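Local atomic coordinates of fiber (Human adenovirus 26, PDB entry 6FJN), a protein that probably mediates attachment of the virus to host-cell receptors through its C-terminal knob domain, the part of the fiber described here. Residues A[81-85]-A[96-101]; A[48-53]-A[165-171]; A[105-109]-A[120-124]; A[63-67]-A[152-156]. All blocks are in the same frame, centred on the assembly; numbering follows the deposited sequence.

Interaction 1: A[81-85]-A[96-101]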
loop_
_atom_site.group_PDB
_atom_site.type_symbol
_atom_site.label_atom_id
_atom_site.label_comp_id
_atom_site.label_asym_id
_atom_site.label_seq_id
_atom_site.Cartn_x
_atom_site.Cartn_y
_atom_site.Cartn_z
ATOM N N TYR A 81 9.970 7.317 23.171
ATOM C CA TYR A 81 9.023 6.206 23.007
ATOM C C TYR A 81 9.119 5.627 21.586
ATOM O O TYR A 81 8.094 5.169 21.011
ATOM C CB TYR A 81 7.603 6.700 23.366
ATOM C CG TYR A 81 7.545 7.020 24.835
ATOM C CD1 TYR A 81 7.511 6.005 25.786
ATOM C CD2 TYR A 81 7.626 8.346 25.296
ATOM C CE1 TYR A 81 7.482 6.297 27.136
ATOM C CE2 TYR A 81 7.612 8.646 26.651
ATOM C CZ TYR A 81 7.548 7.622 27.561
ATOM O OH TYR A 81 7.535 7.924 28.899
ATOM N N TRP A 82 10.300 5.777 20.939
ATOM C CA TRP A 82 10.612 5.161 19.632
ATOM C C TRP A 82 11.484 4.004 19.962
ATOM O O TRP A 82 12.637 4.172 20.436
ATOM C CB TRP A 82 11.408 6.085 18.726
ATOM C CG TRP A 82 11.891 5.382 17.464
ATOM C CD1 TRP A 82 13.177 5.033 17.167
ATOM C CD2 TRP A 82 11.084 4.946 16.378
ATOM N NE1 TRP A 82 13.221 4.424 15.948
ATOM C CE2 TRP A 82 11.954 4.366 15.421
ATOM C CE3 TRP A 82 9.715 5.023 16.076
ATOM C CZ2 TRP A 82 11.482 3.861 14.221
ATOM C CZ3 TRP A 82 9.262 4.507 14.875
ATOM C CH2 TRP A 82 10.142 3.928 13.979
ATOM N N ASN A 83 10.930 2.816 19.864
ATOM C CA ASN A 83 11.710 1.616 20.141
ATOM C C ASN A 83 10.930 0.367 19.683
ATOM O O ASN A 83 9.858 0.456 19.051
ATOM C CB ASN A 83 12.212 1.517 21.581
ATOM C CG ASN A 83 13.290 0.440 21.729
ATOM O OD1 ASN A 83 13.004 -0.602 22.248
ATOM N ND2 ASN A 83 14.423 0.601 21.027
ATOM N N TYR A 84 11.556 -0.791 19.896
ATOM C CA TYR A 84 10.926 -2.052 19.619
ATOM C C TYR A 84 9.635 -2.230 20.388
ATOM O O TYR A 84 9.594 -1.833 21.580
ATOM C CB TYR A 84 11.920 -3.167 19.921
ATOM C CG TYR A 84 13.012 -3.306 18.903
ATOM C CD1 TYR A 84 12.746 -3.948 17.714
ATOM C CD2 TYR A 84 14.306 -2.790 19.089
ATOM C CE1 TYR A 84 13.724 -4.102 16.732
ATOM C CE2 TYR A 84 15.302 -2.952 18.103
ATOM C CZ TYR A 84 15.011 -3.618 16.933
ATOM O OH TYR A 84 15.970 -3.787 15.939
ATOM N N ARG A 85 8.625 -2.863 19.796
ATOM C CA ARG A 85 7.293 -3.065 20.418
ATOM C C ARG A 85 7.417 -4.030 21.612
ATOM O O ARG A 85 8.230 -4.981 21.594
ATOM C CB ARG A 85 6.194 -3.569 19.422
ATOM C CG ARG A 85 4.811 -3.874 20.046
ATOM C CD ARG A 85 3.609 -4.127 19.115
ATOM N NE ARG A 85 2.336 -4.146 19.873
ATOM C CZ ARG A 85 1.117 -4.477 19.427
ATOM N NH1 ARG A 85 0.916 -4.891 18.192
ATOM N NH2 ARG A 85 0.065 -4.430 20.258
ATOM N N ASN A 96 18.936 -0.106 20.983
ATOM C CA ASN A 96 18.904 -1.419 20.337
ATOM C C ASN A 96 19.184 -1.295 18.827
ATOM O O ASN A 96 18.441 -0.551 18.125
ATOM C CB ASN A 96 17.512 -2.029 20.480
ATOM C CG ASN A 96 17.071 -2.190 21.907
ATOM O OD1 ASN A 96 17.446 -3.153 22.580
ATOM N ND2 ASN A 96 16.235 -1.264 22.371
ATOM N N ASN A 97 20.207 -2.029 18.337
ATOM C CA ASN A 97 20.540 -2.120 16.873
ATOM C C ASN A 97 19.282 -2.337 16.089
ATOM O O ASN A 97 18.428 -3.138 16.501
ATOM C CB ASN A 97 21.479 -3.325 16.566
ATOM C CG ASN A 97 21.913 -3.474 15.058
ATOM O OD1 ASN A 97 21.131 -3.895 14.115
ATOM N ND2 ASN A 97 23.193 -3.236 14.831
ATOM N N ALA A 98 19.159 -1.621 14.982
ATOM C CA ALA A 98 18.019 -1.749 14.098
ATOM C C ALA A 98 18.389 -1.667 12.611
ATOM O O ALA A 98 17.586 -1.227 11.804
ATOM C CB ALA A 98 17.043 -0.685 14.483
ATOM N N VAL A 99 19.601 -2.121 12.253
ATOM C CA VAL A 99 20.041 -2.084 10.878
ATOM C C VAL A 99 19.020 -2.804 9.930
ATOM O O VAL A 99 18.776 -2.335 8.865
ATOM C CB VAL A 99 21.493 -2.553 10.713
ATOM C CG1 VAL A 99 21.871 -2.578 9.239
ATOM C CG2 VAL A 99 22.414 -1.576 11.424
ATOM N N PRO A 100 18.440 -3.955 10.372
ATOM C CA PRO A 100 17.472 -4.627 9.491
ATOM C C PRO A 100 16.205 -3.846 9.181
ATOM O O PRO A 100 15.423 -4.317 8.325
ATOM C CB PRO A 100 17.162 -5.926 10.215
ATOM C CG PRO A 100 18.431 -6.165 11.026
ATOM C CD PRO A 100 18.756 -4.783 11.547
ATOM N N PHE A 101 15.975 -2.731 9.856
ATOM C CA PHE A 101 14.843 -1.824 9.558
ATOM C C PHE A 101 15.265 -0.658 8.716
ATOM O O PHE A 101 14.420 0.139 8.334
ATOM C CB PHE A 101 14.225 -1.298 10.844
ATOM C CG PHE A 101 13.540 -2.352 11.660
ATOM C CD1 PHE A 101 14.245 -3.224 12.451
ATOM C CD2 PHE A 101 12.156 -2.498 11.609
ATOM C CE1 PHE A 101 13.609 -4.214 13.186
ATOM C CE2 PHE A 101 11.537 -3.475 12.344
ATOM C CZ PHE A 101 12.246 -4.308 13.118
#

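Interaction 2: A[48-53]-A[165-171]. With EDO (1,2-ethanediol), chain B; EDO (1,2-ethanediol), chain C.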
loop_
_atom_site.group_PDB
_atom_site.type_symbol
_atom_site.label_atom_id
_atom_site.label_comp_id
_atom_site.label_asym_id
_atom_site.label_seq_id
_atom_site.Cartn_x
_atom_site.Cartn_y
_atom_site.Cartn_z
ATOM N N TYR A 48 0.183 24.418 13.694
ATOM C CA TYR A 48 -0.534 23.419 12.887
ATOM C C TYR A 48 -1.780 22.895 13.593
ATOM O O TYR A 48 -2.603 22.241 12.946
ATOM C CB TYR A 48 0.403 22.287 12.415
ATOM C CG TYR A 48 1.329 22.787 11.321
ATOM C CD1 TYR A 48 0.904 22.891 10.014
ATOM C CD2 TYR A 48 2.615 23.215 11.632
ATOM C CE1 TYR A 48 1.703 23.382 9.001
ATOM C CE2 TYR A 48 3.447 23.765 10.643
ATOM C CZ TYR A 48 2.982 23.819 9.333
ATOM O OH TYR A 48 3.794 24.402 8.352
ATOM N N HIS A 49 -1.937 23.140 14.886
ATOM C CA HIS A 49 -3.157 22.761 15.585
ATOM C C HIS A 49 -4.354 23.616 15.188
ATOM O O HIS A 49 -5.500 23.135 15.242
ATOM C CB HIS A 49 -2.928 22.780 17.095
ATOM C CG HIS A 49 -4.168 22.521 17.868
ATOM N ND1 HIS A 49 -4.916 23.533 18.404
ATOM C CD2 HIS A 49 -4.806 21.362 18.171
ATOM C CE1 HIS A 49 -5.983 23.011 18.996
ATOM N NE2 HIS A 49 -5.927 21.699 18.884
ATOM N N GLN A 50 -4.126 24.850 14.760
ATOM C CA GLN A 50 -5.205 25.711 14.286
ATOM C C GLN A 50 -4.584 26.563 13.190
ATOM O O GLN A 50 -4.095 27.660 13.419
ATOM C CB GLN A 50 -5.890 26.499 15.383
ATOM C CG GLN A 50 -7.143 27.185 14.859
ATOM C CD GLN A 50 -7.758 28.158 15.806
ATOM O OE1 GLN A 50 -8.052 29.270 15.416
ATOM N NE2 GLN A 50 -7.960 27.763 17.051
ATOM N N MET A 51 -4.572 26.005 12.000
ATOM C CA MET A 51 -3.819 26.661 10.899
ATOM C C MET A 51 -4.435 28.003 10.519
ATOM O O MET A 51 -5.605 28.258 10.728
ATOM C CB MET A 51 -3.824 25.747 9.695
ATOM C CG MET A 51 -2.989 24.493 9.920
ATOM S SD MET A 51 -2.928 23.360 8.507
ATOM C CE MET A 51 -4.470 22.509 8.730
ATOM N N THR A 52 -3.590 28.911 10.022
ATOM C CA THR A 52 -4.059 30.172 9.457
ATOM C C THR A 52 -3.827 30.124 7.957
ATOM O O THR A 52 -3.230 29.205 7.447
ATOM C CB THR A 52 -3.309 31.371 10.046
ATOM O OG1 THR A 52 -1.973 31.363 9.533
ATOM C CG2 THR A 52 -3.287 31.306 11.550
ATOM N N ALA A 53 -4.260 31.180 7.260
ATOM C CA ALA A 53 -4.035 31.254 5.808
ATOM C C ALA A 53 -2.563 31.361 5.435
ATOM O O ALA A 53 -2.209 30.951 4.316
ATOM C CB ALA A 53 -4.805 32.409 5.202
ATOM N N ASP A 165 -6.658 25.831 1.022
ATOM C CA ASP A 165 -6.723 26.537 2.270
ATOM C C ASP A 165 -7.389 25.655 3.315
ATOM O O ASP A 165 -8.617 25.386 3.258
ATOM C CB ASP A 165 -7.546 27.805 2.125
ATOM C CG ASP A 165 -7.791 28.487 3.464
ATOM O OD1 ASP A 165 -6.816 28.550 4.265
ATOM O OD2 ASP A 165 -8.942 28.944 3.706
ATOM N N TYR A 166 -6.571 25.205 4.269
ATOM C CA TYR A 166 -7.102 24.468 5.434
ATOM C C TYR A 166 -7.044 25.309 6.698
ATOM O O TYR A 166 -6.980 24.793 7.790
ATOM C CB TYR A 166 -6.407 23.118 5.588
ATOM C CG TYR A 166 -6.493 22.207 4.381
ATOM C CD1 TYR A 166 -7.674 22.074 3.613
ATOM C CD2 TYR A 166 -5.406 21.405 4.009
ATOM C CE1 TYR A 166 -7.748 21.226 2.549
ATOM C CE2 TYR A 166 -5.487 20.561 2.947
ATOM C CZ TYR A 166 -6.657 20.469 2.194
ATOM O OH TYR A 166 -6.779 19.685 1.082
ATOM N N SER A 167 -7.089 26.629 6.555
ATOM C CA SER A 167 -7.117 27.495 7.727
ATOM C C SER A 167 -8.322 27.195 8.614
ATOM O O SER A 167 -9.388 26.754 8.117
ATOM C CB SER A 167 -7.065 28.975 7.320
ATOM O OG SER A 167 -8.131 29.285 6.475
ATOM N N ALA A 168 -8.108 27.392 9.906
ATOM C CA ALA A 168 -9.052 27.116 10.981
ATOM C C ALA A 168 -9.286 25.639 11.187
ATOM O O ALA A 168 -10.270 25.302 11.881
ATOM C CB ALA A 168 -10.381 27.806 10.782
ATOM N N GLN A 169 -8.491 24.767 10.590
ATOM C CA GLN A 169 -8.527 23.336 10.892
ATOM C C GLN A 169 -7.275 22.927 11.629
ATOM O O GLN A 169 -6.197 23.551 11.543
ATOM C CB GLN A 169 -8.712 22.529 9.597
ATOM C CG GLN A 169 -10.043 22.780 8.933
ATOM C CD GLN A 169 -10.202 21.946 7.692
ATOM O OE1 GLN A 169 -10.226 22.519 6.545
ATOM N NE2 GLN A 169 -10.341 20.684 7.839
ATOM N N GLN A 170 -7.386 21.779 12.285
ATOM C CA GLN A 170 -6.287 21.109 12.945
ATOM C C GLN A 170 -5.611 20.192 11.948
ATOM O O GLN A 170 -6.294 19.390 11.270
ATOM C CB GLN A 170 -6.842 20.295 14.111
ATOM C CG GLN A 170 -5.801 19.514 14.892
ATOM C CD GLN A 170 -6.406 18.882 16.121
ATOM O OE1 GLN A 170 -7.650 18.896 16.334
ATOM N NE2 GLN A 170 -5.564 18.294 16.964
ATOM N N PHE A 171 -4.287 20.243 11.842
ATOM C CA PHE A 171 -3.599 19.279 10.987
ATOM C C PHE A 171 -3.754 17.891 11.570
ATOM O O PHE A 171 -3.320 17.618 12.704
ATOM C CB PHE A 171 -2.138 19.643 10.807
ATOM C CG PHE A 171 -1.447 18.758 9.810
ATOM C CD1 PHE A 171 -1.013 17.486 10.171
ATOM C CD2 PHE A 171 -1.230 19.181 8.512
ATOM C CE1 PHE A 171 -0.424 16.656 9.278
ATOM C CE2 PHE A 171 -0.609 18.330 7.587
ATOM C CZ PHE A 171 -0.213 17.060 7.993
HETATM C C1 EDO B . -7.826 30.466 11.820
HETATM O O1 EDO B . -6.779 29.897 12.602
HETATM C C2 EDO B . -7.352 31.700 11.061
HETATM O O2 EDO B . -7.920 31.616 9.754
HETATM C C1 EDO C . -2.493 27.503 16.811
HETATM O O1 EDO C . -3.125 26.779 17.877
HETATM C C2 EDO C . -3.093 28.875 16.546
HETATM O O2 EDO C . -2.791 29.226 15.189
#

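Interaction 3: A[105-109]-A[120-124]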
loop_
_atom_site.group_PDB
_atom_site.type_symbol
_atom_site.label_atom_id
_atom_site.label_comp_id
_atom_site.label_asym_id
_atom_site.label_seq_id
_atom_site.Cartn_x
_atom_site.Cartn_y
_atom_site.Cartn_z
ATOM N N LEU A 105 20.776 0.836 1.199
ATOM C CA LEU A 105 21.615 1.923 0.616
ATOM C C LEU A 105 21.915 1.735 -0.868
ATOM O O LEU A 105 22.242 2.683 -1.564
ATOM C CB LEU A 105 22.909 2.073 1.423
ATOM C CG LEU A 105 22.719 2.899 2.709
ATOM C CD1 LEU A 105 23.865 2.623 3.663
ATOM C CD2 LEU A 105 22.569 4.381 2.436
ATOM N N THR A 106 21.787 0.519 -1.376
ATOM C CA THR A 106 21.919 0.304 -2.831
ATOM C C THR A 106 20.671 0.741 -3.567
ATOM O O THR A 106 20.701 1.467 -4.579
ATOM C CB THR A 106 22.227 -1.145 -3.168
ATOM O OG1 THR A 106 23.406 -1.509 -2.458
ATOM C CG2 THR A 106 22.447 -1.346 -4.662
ATOM N N ALA A 107 19.493 0.370 -3.046
ATOM C CA ALA A 107 18.219 0.826 -3.625
ATOM C C ALA A 107 18.098 2.329 -3.493
ATOM O O ALA A 107 17.574 3.048 -4.382
ATOM C CB ALA A 107 17.063 0.176 -2.897
ATOM N N TYR A 108 18.516 2.827 -2.314
ATOM C CA TYR A 108 18.270 4.232 -1.942
ATOM C C TYR A 108 19.575 4.868 -1.516
ATOM O O TYR A 108 19.863 5.021 -0.316
ATOM C CB TYR A 108 17.193 4.360 -0.856
ATOM C CG TYR A 108 16.038 3.415 -1.008
ATOM C CD1 TYR A 108 15.203 3.452 -2.088
ATOM C CD2 TYR A 108 15.761 2.457 -0.030
ATOM C CE1 TYR A 108 14.118 2.600 -2.207
ATOM C CE2 TYR A 108 14.681 1.596 -0.133
ATOM C CZ TYR A 108 13.858 1.665 -1.214
ATOM O OH TYR A 108 12.803 0.780 -1.306
ATOM N N PRO A 109 20.429 5.220 -2.477
ATOM C CA PRO A 109 21.729 5.753 -2.114
ATOM C C PRO A 109 21.610 7.182 -1.617
ATOM O O PRO A 109 20.747 7.937 -2.007
ATOM C CB PRO A 109 22.525 5.655 -3.418
ATOM C CG PRO A 109 21.475 5.702 -4.479
ATOM C CD PRO A 109 20.267 5.063 -3.934
ATOM N N SER A 120 14.273 8.411 -8.767
ATOM C CA SER A 120 12.935 8.649 -8.229
ATOM C C SER A 120 12.462 7.530 -7.303
ATOM O O SER A 120 11.590 7.775 -6.503
ATOM C CB SER A 120 11.941 8.884 -9.359
ATOM O OG SER A 120 12.336 9.966 -10.171
ATOM N N ARG A 121 13.042 6.332 -7.445
ATOM C CA ARG A 121 12.615 5.234 -6.587
ATOM C C ARG A 121 12.933 5.475 -5.111
ATOM O O ARG A 121 12.369 4.803 -4.242
ATOM C CB ARG A 121 13.232 3.911 -7.029
ATOM C CG ARG A 121 14.730 3.777 -6.761
ATOM C CD ARG A 121 15.280 2.485 -7.322
ATOM N NE ARG A 121 16.682 2.358 -6.967
ATOM C CZ ARG A 121 17.532 1.510 -7.467
ATOM N NH1 ARG A 121 17.194 0.553 -8.337
ATOM N NH2 ARG A 121 18.800 1.613 -7.082
ATOM N N THR A 122 13.781 6.448 -4.801
ATOM C CA THR A 122 14.056 6.855 -3.415
ATOM C C THR A 122 12.892 7.531 -2.735
ATOM O O THR A 122 13.001 7.773 -1.524
ATOM C CB THR A 122 15.297 7.751 -3.339
ATOM O OG1 THR A 122 15.050 8.987 -3.992
ATOM C CG2 THR A 122 16.551 7.082 -3.884
ATOM N N LYS A 123 11.821 7.815 -3.464
ATOM C CA LYS A 123 10.648 8.450 -2.893
ATOM C C LYS A 123 9.406 7.626 -3.199
ATOM O O LYS A 123 9.313 6.927 -4.210
ATOM C CB LYS A 123 10.475 9.873 -3.413
ATOM C CG LYS A 123 11.518 10.805 -2.851
ATOM C CD LYS A 123 11.426 12.201 -3.389
ATOM C CE LYS A 123 12.397 13.165 -2.742
ATOM N NZ LYS A 123 12.242 14.558 -3.258
ATOM N N ILE A 124 8.428 7.801 -2.310
ATOM C CA ILE A 124 7.034 7.408 -2.488
ATOM C C ILE A 124 6.220 8.680 -2.433
ATOM O O ILE A 124 6.412 9.469 -1.487
ATOM C CB ILE A 124 6.551 6.450 -1.389
ATOM C CG1 ILE A 124 7.389 5.197 -1.355
ATOM C CG2 ILE A 124 5.074 6.176 -1.529
ATOM C CD1 ILE A 124 7.252 4.514 -0.007
#

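Interaction 4: A[63-67]-A[152-156]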
loop_
_atom_site.group_PDB
_atom_site.type_symbol
_atom_site.label_atom_id
_atom_site.label_comp_id
_atom_site.label_asym_id
_atom_site.label_seq_id
_atom_site.Cartn_x
_atom_site.Cartn_y
_atom_site.Cartn_z
ATOM N N LEU A 63 13.462 11.611 10.242
ATOM C CA LEU A 63 14.046 10.574 11.098
ATOM C C LEU A 63 15.438 10.292 10.545
ATOM O O LEU A 63 15.579 9.813 9.413
ATOM C CB LEU A 63 13.221 9.304 11.122
ATOM C CG LEU A 63 11.927 9.336 11.952
ATOM C CD1 LEU A 63 10.916 10.388 11.532
ATOM C CD2 LEU A 63 11.302 7.965 11.974
ATOM N N LEU A 64 16.452 10.621 11.339
ATOM C CA LEU A 64 17.845 10.411 10.956
ATOM C C LEU A 64 18.398 9.306 11.830
ATOM O O LEU A 64 18.130 9.291 13.045
ATOM C CB LEU A 64 18.637 11.686 11.254
ATOM C CG LEU A 64 18.065 12.976 10.658
ATOM C CD1 LEU A 64 18.967 14.161 11.060
ATOM C CD2 LEU A 64 17.934 12.901 9.159
ATOM N N PHE A 65 19.154 8.368 11.238
ATOM C CA PHE A 65 19.649 7.224 11.985
ATOM C C PHE A 65 21.148 7.117 11.850
ATOM O O PHE A 65 21.726 7.432 10.769
ATOM C CB PHE A 65 19.019 5.916 11.504
ATOM C CG PHE A 65 17.509 5.903 11.550
ATOM C CD1 PHE A 65 16.835 5.535 12.727
ATOM C CD2 PHE A 65 16.765 6.278 10.436
ATOM C CE1 PHE A 65 15.461 5.509 12.777
ATOM C CE2 PHE A 65 15.364 6.213 10.487
ATOM C CZ PHE A 65 14.742 5.850 11.652
ATOM N N ASP A 66 21.775 6.585 12.893
ATOM C CA ASP A 66 23.208 6.287 12.841
ATOM C C ASP A 66 23.456 4.937 12.205
ATOM O O ASP A 66 22.545 4.257 11.731
ATOM C CB ASP A 66 23.791 6.436 14.260
ATOM C CG ASP A 66 23.326 5.419 15.259
ATOM O OD1 ASP A 66 22.917 4.303 14.844
ATOM O OD2 ASP A 66 23.381 5.724 16.480
ATOM N N GLU A 67 24.753 4.539 12.266
ATOM C CA GLU A 67 25.284 3.272 11.690
ATOM C C GLU A 67 24.646 2.010 12.271
ATOM O O GLU A 67 24.716 0.925 11.702
ATOM C CB GLU A 67 26.804 3.206 11.900
ATOM C CG GLU A 67 27.546 4.017 10.863
ATOM C CD GLU A 67 27.527 3.353 9.494
ATOM O OE1 GLU A 67 27.524 4.073 8.470
ATOM O OE2 GLU A 67 27.459 2.108 9.409
ATOM N N CYS A 152 24.274 11.538 9.484
ATOM C CA CYS A 152 23.401 10.345 9.489
ATOM C C CYS A 152 23.840 9.281 8.491
ATOM O O CYS A 152 24.392 9.585 7.428
ATOM C CB CYS A 152 21.965 10.759 9.274
ATOM S SG CYS A 152 21.546 11.446 7.661
ATOM N N ALA A 153 23.697 8.013 8.857
ATOM C CA ALA A 153 23.937 6.917 7.960
ATOM C C ALA A 153 22.729 6.572 7.103
ATOM O O ALA A 153 22.885 6.101 5.975
ATOM C CB ALA A 153 24.331 5.707 8.777
ATOM N N TYR A 154 21.540 6.775 7.671
ATOM C CA TYR A 154 20.265 6.428 7.007
ATOM C C TYR A 154 19.272 7.517 7.357
ATOM O O TYR A 154 19.426 8.237 8.358
ATOM C CB TYR A 154 19.688 5.091 7.484
ATOM C CG TYR A 154 20.622 3.928 7.406
ATOM C CD1 TYR A 154 20.714 3.174 6.237
ATOM C CD2 TYR A 154 21.388 3.540 8.511
ATOM C CE1 TYR A 154 21.546 2.082 6.165
ATOM C CE2 TYR A 154 22.238 2.458 8.437
ATOM C CZ TYR A 154 22.328 1.733 7.261
ATOM O OH TYR A 154 23.141 0.651 7.131
ATOM N N SER A 155 18.206 7.619 6.555
ATOM C CA SER A 155 17.145 8.552 6.923
ATOM C C SER A 155 15.828 8.074 6.330
ATOM O O SER A 155 15.776 7.423 5.264
ATOM C CB SER A 155 17.427 9.967 6.453
ATOM O OG SER A 155 17.585 10.078 5.047
ATOM N N ILE A 156 14.747 8.456 7.018
ATOM C CA ILE A 156 13.383 8.364 6.464
ATOM C C ILE A 156 12.741 9.679 6.757
ATOM O O ILE A 156 12.712 10.116 7.922
ATOM C CB ILE A 156 12.545 7.217 7.095
ATOM C CG1 ILE A 156 13.260 5.861 6.987
ATOM C CG2 ILE A 156 11.158 7.188 6.474
ATOM C CD1 ILE A 156 12.598 4.732 7.751
HETATM O O HOH W 1 25.009 0.334 9.005
#

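Interaction 1: A[81-85]-A[96-101]
A single side chain, Y84, makes most of this contact. It reaches from a strand into the turn formed by 96-101. Its hydroxyl donates a short hydrogen bond, 2.6 Å from Y84 OH to N97 O. The CA-to-CB bond of Y84 points toward 96-101, and the ring lies among several of its residues. N96 CB meets the ring edge, 3.4 Å from Y84 CE2. A98 and F101 approach obliquely. Y84 CE1 is 3.5 Å from F101 CE1, and the two ring centroids are 5.6 Å apart with planes at 75°.

Y84 sits on strand 83-86 of the larger sheet in the fiber knob, an antiparallel beta sandwich. Within this sheet N83 and R85 make backbone hydrogen bonds with W5 and T3. The turn has its own order. N97 OD1 accepts from V99 N at 3.0 Å, an Asx turn that leads into the 3-10 segment 99-101. F101 N then bonds to A98 O at 2.9 Å. F101 packs on L4 and on K30, whose NZ donates to P100 O. K30 binds L-glutamate in a structure of this protein, though no such ligand is bound to this chain.

Interaction 2: A[48-53]-A[165-171]
Backbone hydrogen bonds hold the two loops together. F171 N donates to Y48 O at 2.8 Å, M51 N to Q169 O at 3.0 Å, and A168 N to M51 O at 2.8 Å. M51 therefore uses both its NH and its carbonyl. Two CA-H...O contacts add to these, with Q170 CA 3.2 Å from H49 O and S167 CA 3.4 Å from M51 O.

The apolar contacts centre on M51. M51 CE lies 3.7 Å from Y166 CB and 4.2 Å from F171 CB. Further along, Y48 CB is 4.0 Å from F171 CB. The ring of Y166 stacks on W162, and F171 also meets W162.

Polar bonds within 165-171 shape that segment. D165 OD1 accepts from S167 N at 3.0 Å, an Asx turn, and from S167 OG at 2.7 Å. Q169 N bonds to Y166 O at 3.2 Å, closing a type II beta turn from Y166 to Q169. Two 1,2-ethanediol molecules, probably from the crystallisation liquor, lie beside Q50. One donates from its O2 to Q50 O at 2.7 Å.

F171 also makes a backbone hydrogen bond with A43 of strand 34-43, and Q170 NE2 bonds to A43 O. The contact is thus loop-to-loop pairing at one end of the knob's beta sandwich, away from the glutamate-binding residues.

Interaction 3: A[105-109]-A[120-124]
The guanidinium of R121 holds the backbone of the other segment. R121 NE donates to A107 O at 2.8 Å. R121 NH2 makes a weak second bond to A107 O at 3.3 Å. T106 O lies 3.1 Å from R121 NH2. A107 CA sits over one face of the guanidinium. R121 NH1 turns to the third subunit, where it bonds to T25 OG1 and D9 O of that chain.

Within 120-124 the 3-10 turn is closed by K123 N to S120 O at 3.0 Å, just before strand 123-129. Around this lies the packing. The Y108 ring passes obliquely by the turn, with Y108 CE1 3.5 Å from R121 O and Y108 CD1 3.8 Å from T122 CA. T122 CG2 is 4.1 Å from Y108 CB and 4.2 Å from P109 CD. The hydroxyl of Y108 bonds to L181 N, and its ring also meets F144. P8 of the third subunit packs on T106, A107 and R121.

These hydrogen bonds of R121 go to neutral oxygens of two chains. One side chain therefore links the loop before strand 123-129, the turn that starts this strand and a neighbouring subunit. The contact is buried, and its arginine carries polar bonding across the boundary between subunits of the knob trimer.

Interaction 4: A[63-67]-A[152-156]
F65 lies on the same face of the sheet as L63, Y154 and I156. F65 CB is 4.2 Å from Y154 CB, and F65 CE2 is 4.1 Å from I156 CG1. I156 CG1 meets the edge of the F65 ring. L64 and S155 point to the other face, with L64 CD2 4.0 Å from S155 CB. L64 CB is also 4.0 Å from C152 CB, just before the strand.

The backbones pair antiparallel. L63 and I156 form a hydrogen-bonded pair, with L63 N to I156 O and I156 N to L63 O both 2.9 Å. L64 and S155 are a non-hydrogen-bonded pair. F65 N bonds to Y154 O at 2.9 Å. F65 O accepts twice, from A153 N at 2.8 Å and from Y154 N at 3.2 Å. A153 and Y154 both face F65, a classic beta bulge.

Beyond the bulge the contact turns polar. One water donates to E67 O at 2.8 Å and to E67 OE2 at 3.1 Å, and accepts from Y154 OH at 2.7 Å. Y154 also packs on Q183, seen in covalent linkage to L-glutamate in a structure of this protein.

Strand 58-65 is outermost within this chain in its four-stranded sheet, and 154-161 is next to it. I156 packs on I142 and F144 of strand 137-144. L63 reaches across the sandwich to L24 and L26 of strand 22-31 in the other sheet.

How the interactions relate
From the N terminus, 48-53 comes first and pairs with 165-171, so interaction 2 closes the widest loop. It joins the loop after strand 34-43 to the loop before strand 176-181. Next, 63-67 pairs with 152-156 in interaction 4, inside that span. Within it, interactions 1 and 3 follow in series, and no loops cross. Interaction 1 joins strand 83-86 of the six-stranded sheet to the loop after strand 89-90. Interactions 3 and 4 both reach the four-stranded sheet. Interaction 4 touches both inner contacts, through V99 against E67 and L105 against Y154. Interaction 2 stands apart across the chain's centre, its centre about 31 to 33 Å from the centres of the others.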